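Local coordinates for peptidoglycan-binding domain 1 (Burkholderia, PDB 5NM7), which is a modular phage endolysin that probably binds bacterial peptidoglycan through one domain and cleaves it with a large lysozyme-like catalytic domain, at residues Ala92-Glu101 with Tyr250-Tyr261. Numbering follows the deposited sequence.
Sequences AAVRAVNEVE and YDVKLERAFDRY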
loop_
_atom_site.group_PDB
_atom_site.type_symbol
_atom_site.label_atom_id
_atom_site.label_comp_id
_atom_site.label_asym_id
_atom_site.label_seq_id
_atom_site.Cartn_x
_atom_site.Cartn_y
_atom_site.Cartn_z
ATOM N N ALA A 92 -0.583 -5.585 15.334
ATOM C CA ALA A 92 0.823 -5.336 15.027
ATOM C C ALA A 92 1.237 -5.985 13.710
ATOM O O ALA A 92 2.068 -5.451 12.972
ATOM C CB ALA A 92 1.720 -5.817 16.155
ATOM N N ALA A 93 0.681 -7.171 13.411
ATOM C CA ALA A 93 0.968 -7.818 12.147
ATOM C C ALA A 93 0.389 -7.067 10.957
ATOM O O ALA A 93 1.033 -6.971 9.895
ATOM C CB ALA A 93 0.491 -9.284 12.137
ATOM N N VAL A 94 -0.807 -6.529 11.132
ATOM C CA VAL A 94 -1.454 -5.703 10.090
ATOM C C VAL A 94 -0.696 -4.406 9.873
ATOM O O VAL A 94 -0.459 -4.023 8.742
ATOM C CB VAL A 94 -2.929 -5.418 10.415
ATOM C CG1 VAL A 94 -3.527 -4.415 9.444
ATOM C CG2 VAL A 94 -3.720 -6.726 10.360
ATOM N N ARG A 95 -0.281 -3.776 10.958
ATOM C CA ARG A 95 0.570 -2.605 10.849
ATOM C C ARG A 95 1.873 -2.887 10.135
ATOM O O ARG A 95 2.298 -2.109 9.272
ATOM C CB ARG A 95 0.885 -2.044 12.227
ATOM C CG ARG A 95 -0.303 -1.459 12.948
ATOM C CD ARG A 95 0.243 -0.722 14.172
ATOM N NE ARG A 95 -0.784 -0.078 14.972
ATOM C CZ ARG A 95 -1.430 1.059 14.665
ATOM N NH1 ARG A 95 -1.200 1.724 13.522
ATOM N NH2 ARG A 95 -2.325 1.539 15.520
ATOM N N ALA A 96 2.512 -4.030 10.439
ATOM C CA ALA A 96 3.712 -4.447 9.726
ATOM C C ALA A 96 3.493 -4.689 8.253
ATOM O O ALA A 96 4.235 -4.246 7.437
ATOM C CB ALA A 96 4.301 -5.694 10.372
ATOM N N VAL A 97 2.417 -5.390 7.892
ATOM C CA VAL A 97 2.080 -5.598 6.481
ATOM C C VAL A 97 1.812 -4.306 5.752
ATOM O O VAL A 97 2.263 -4.107 4.626
ATOM C CB VAL A 97 0.871 -6.519 6.320
ATOM C CG1 VAL A 97 0.412 -6.572 4.868
ATOM C CG2 VAL A 97 1.292 -7.907 6.724
ATOM N N ASN A 98 1.053 -3.440 6.382
ATOM C CA ASN A 98 0.771 -2.137 5.795
ATOM C C ASN A 98 2.042 -1.346 5.559
ATOM O O ASN A 98 2.245 -0.785 4.486
ATOM C CB ASN A 98 -0.169 -1.355 6.670
ATOM C CG ASN A 98 -0.634 -0.090 6.002
ATOM O OD1 ASN A 98 -1.215 -0.123 4.915
ATOM N ND2 ASN A 98 -0.359 1.036 6.630
ATOM N N GLU A 99 2.920 -1.308 6.551
ATOM C CA GLU A 99 4.191 -0.598 6.380
ATOM C C GLU A 99 5.055 -1.129 5.262
ATOM O O GLU A 99 5.630 -0.359 4.478
ATOM C CB GLU A 99 4.983 -0.602 7.708
ATOM C CG GLU A 99 6.296 0.181 7.652
ATOM C CD GLU A 99 7.045 0.203 8.972
ATOM O OE1 GLU A 99 6.418 0.196 10.021
ATOM O OE2 GLU A 99 8.279 0.195 8.910
ATOM N N VAL A 100 5.184 -2.445 5.183
ATOM C CA VAL A 100 6.115 -3.044 4.261
ATOM C C VAL A 100 5.525 -3.229 2.870
ATOM O O VAL A 100 6.226 -3.025 1.862
ATOM C CB VAL A 100 6.613 -4.381 4.827
ATOM C CG1 VAL A 100 7.500 -5.067 3.820
ATOM C CG2 VAL A 100 7.337 -4.118 6.147
ATOM N N GLU A 101 4.257 -3.638 2.801
ATOM C CA GLU A 101 3.658 -4.079 1.543
ATOM C C GLU A 101 2.882 -3.000 0.812
ATOM O O GLU A 101 2.719 -3.109 -0.386
ATOM C CB GLU A 101 2.732 -5.250 1.755
ATOM C CG GLU A 101 3.433 -6.459 2.329
ATOM C CD GLU A 101 4.339 -7.160 1.340
ATOM O OE1 GLU A 101 4.537 -6.696 0.204
ATOM O OE2 GLU A 101 4.881 -8.260 1.702
ATOM N N TYR A 250 11.616 -8.476 1.893
ATOM C CA TYR A 250 10.251 -8.404 2.401
ATOM C C TYR A 250 10.058 -9.199 3.694
ATOM O O TYR A 250 9.428 -8.735 4.616
ATOM C CB TYR A 250 9.236 -8.870 1.356
ATOM C CG TYR A 250 9.040 -7.843 0.262
ATOM C CD1 TYR A 250 8.366 -6.689 0.535
ATOM C CD2 TYR A 250 9.497 -8.051 -1.034
ATOM C CE1 TYR A 250 8.178 -5.731 -0.453
ATOM C CE2 TYR A 250 9.319 -7.091 -2.038
ATOM C CZ TYR A 250 8.658 -5.929 -1.721
ATOM O OH TYR A 250 8.470 -4.941 -2.688
ATOM N N ASP A 251 10.612 -10.398 3.705
ATOM C CA ASP A 251 10.489 -11.283 4.861
ATOM C C ASP A 251 10.998 -10.650 6.136
ATOM O O ASP A 251 10.299 -10.574 7.164
ATOM C CB ASP A 251 11.135 -12.636 4.591
ATOM C CG ASP A 251 12.640 -12.549 4.200
ATOM O OD1 ASP A 251 13.093 -11.571 3.540
ATOM O OD2 ASP A 251 13.354 -13.497 4.535
ATOM N N VAL A 252 12.236 -10.146 6.076
ATOM C CA VAL A 252 12.832 -9.585 7.251
ATOM C C VAL A 252 12.291 -8.220 7.580
ATOM O O VAL A 252 12.176 -7.863 8.732
ATOM C CB VAL A 252 14.373 -9.539 7.116
ATOM C CG1 VAL A 252 14.989 -9.011 8.406
ATOM C CG2 VAL A 252 14.909 -10.929 6.828
ATOM N N LYS A 253 11.919 -7.426 6.566
ATOM C CA LYS A 253 11.251 -6.172 6.870
ATOM C C LYS A 253 9.937 -6.364 7.608
ATOM O O LYS A 253 9.635 -5.599 8.516
ATOM C CB LYS A 253 11.025 -5.338 5.588
ATOM C CG LYS A 253 12.336 -4.757 5.066
ATOM C CD LYS A 253 12.106 -4.060 3.735
ATOM C CE LYS A 253 13.359 -3.303 3.322
ATOM N NZ LYS A 253 13.239 -2.898 1.904
ATOM N N LEU A 254 9.156 -7.368 7.206
ATOM C CA LEU A 254 7.924 -7.694 7.895
ATOM C C LEU A 254 8.214 -8.099 9.337
ATOM O O LEU A 254 7.589 -7.584 10.253
ATOM C CB LEU A 254 7.163 -8.829 7.203
ATOM C CG LEU A 254 6.465 -8.401 5.904
ATOM C CD1 LEU A 254 6.107 -9.614 5.065
ATOM C CD2 LEU A 254 5.249 -7.587 6.240
ATOM N N GLU A 255 9.168 -8.993 9.483
ATOM C CA GLU A 255 9.550 -9.531 10.830
ATOM C C GLU A 255 9.956 -8.427 11.765
ATOM O O GLU A 255 9.405 -8.274 12.866
ATOM C CB GLU A 255 10.658 -10.563 10.670
ATOM C CG GLU A 255 11.336 -11.162 11.923
ATOM C CD GLU A 255 12.760 -11.639 11.604
ATOM O OE1 GLU A 255 13.107 -12.112 10.468
ATOM O OE2 GLU A 255 13.568 -11.540 12.519
ATOM N N ARG A 256 10.856 -7.573 11.298
ATOM C CA ARG A 256 11.344 -6.480 12.127
ATOM C C ARG A 256 10.337 -5.357 12.357
ATOM O O ARG A 256 10.257 -4.808 13.450
ATOM C CB ARG A 256 12.731 -6.027 11.604
ATOM C CG ARG A 256 13.639 -7.265 11.498
ATOM C CD ARG A 256 15.085 -7.065 11.840
ATOM N NE ARG A 256 15.801 -8.345 11.694
ATOM C CZ ARG A 256 17.095 -8.486 11.400
ATOM N NH1 ARG A 256 17.880 -7.430 11.191
ATOM N NH2 ARG A 256 17.604 -9.705 11.295
ATOM N N ALA A 257 9.460 -5.077 11.386
ATOM C CA ALA A 257 8.346 -4.178 11.609
ATOM C C ALA A 257 7.374 -4.670 12.676
ATOM O O ALA A 257 6.925 -3.903 13.524
ATOM C CB ALA A 257 7.578 -3.911 10.301
ATOM N N PHE A 258 7.033 -5.949 12.577
ATOM C CA PHE A 258 6.146 -6.595 13.530
ATOM C C PHE A 258 6.715 -6.493 14.951
ATOM O O PHE A 258 5.982 -6.127 15.874
ATOM C CB PHE A 258 5.957 -8.074 13.179
ATOM C CG PHE A 258 5.219 -8.839 14.253
ATOM C CD1 PHE A 258 3.845 -8.665 14.447
ATOM C CD2 PHE A 258 5.908 -9.694 15.096
ATOM C CE1 PHE A 258 3.162 -9.344 15.451
ATOM C CE2 PHE A 258 5.240 -10.354 16.122
ATOM C CZ PHE A 258 3.872 -10.184 16.300
ATOM N N ASP A 259 8.013 -6.767 15.089
ATOM C CA ASP A 259 8.667 -6.624 16.410
ATOM C C ASP A 259 8.494 -5.191 16.905
ATOM O O ASP A 259 8.121 -4.980 18.041
ATOM C CB ASP A 259 10.152 -6.991 16.362
ATOM C CG ASP A 259 10.408 -8.498 16.133
ATOM O OD1 ASP A 259 9.492 -9.331 16.348
ATOM O OD2 ASP A 259 11.537 -8.845 15.694
ATOM N N ARG A 260 8.754 -4.205 16.045
ATOM C CA ARG A 260 8.571 -2.792 16.434
ATOM C C ARG A 260 7.174 -2.468 16.931
ATOM O O ARG A 260 6.997 -1.816 17.962
ATOM C CB ARG A 260 8.889 -1.826 15.284
ATOM C CG ARG A 260 10.287 -1.288 15.246
ATOM C CD ARG A 260 10.411 -0.134 14.259
ATOM N NE ARG A 260 9.920 -0.385 12.899
ATOM C CZ ARG A 260 10.572 -1.044 11.933
ATOM N NH1 ARG A 260 11.783 -1.595 12.131
ATOM N NH2 ARG A 260 9.992 -1.180 10.745
ATOM N N TYR A 261 6.168 -2.900 16.173
ATOM C CA TYR A 261 4.790 -2.635 16.519
ATOM C C TYR A 261 4.313 -3.400 17.742
ATOM O O TYR A 261 3.464 -2.900 18.481
ATOM C CB TYR A 261 3.837 -2.881 15.333
ATOM C CG TYR A 261 3.982 -1.854 14.227
ATOM C CD1 TYR A 261 3.686 -0.505 14.469
ATOM C CD2 TYR A 261 4.391 -2.224 12.962
ATOM C CE1 TYR A 261 3.804 0.447 13.467
ATOM C CE2 TYR A 261 4.509 -1.291 11.956
ATOM C CZ TYR A 261 4.218 0.044 12.220
ATOM O OH TYR A 261 4.357 0.955 11.201
#
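R95 lies over one face of the Y261 ring: its CB stands 3.5 Å from the ring centroid and 10° off the normal, a CH-pi contact. With CG beside the backbone N and the chain extended as far as NE, R95 CD also touches Y261 CD1, while the guanidinium runs on to a salt bridge with D77. The F258 ring meets the other helix by its edge, CD1 lying 3.6 Å from A93 N, and the Y250 ring turns its edge to CG1 of V100. At the edge of the R260 guanidinium comes the carboxylate of E99. E99 CG stands opposite the backbone N across the CA-CB bond and the chain runs on extended, which carries both oxygens to the second helix. OE1 of E99 accepts a very short bond of 2.5 Å from Y261 OH, the carboxylate nearly perpendicular to the ring. OE2 of E99 takes R260 NH2 at 2.9 Å on its syn side, but the donor stands out of the carboxylate plane and the bond is bent (131° at the hydrogen).

The segment axes of 92-101 and 250-261 approach to 8.1 Å at 134°, and small residues permit this: A96 CB is 3.7 Å from A257 CB. A96 and V100 act as knobs in holes of 250-261, L254 and Y261 as knobs the other way, so the interlocking is reciprocal. The pair joins two helices that both lie within the N-acetylmuramidase range, 149 residues apart at their closest ends. Helix 233-241 borders the L254 end, where N241 bonds E101 OE2.

Chemically, an apolar seam of alanine, valine and leucine is flanked on the Y261 side by the E99 carboxylate, whose rotation is restricted because adjacent residues of 250-261 hold both its oxygens.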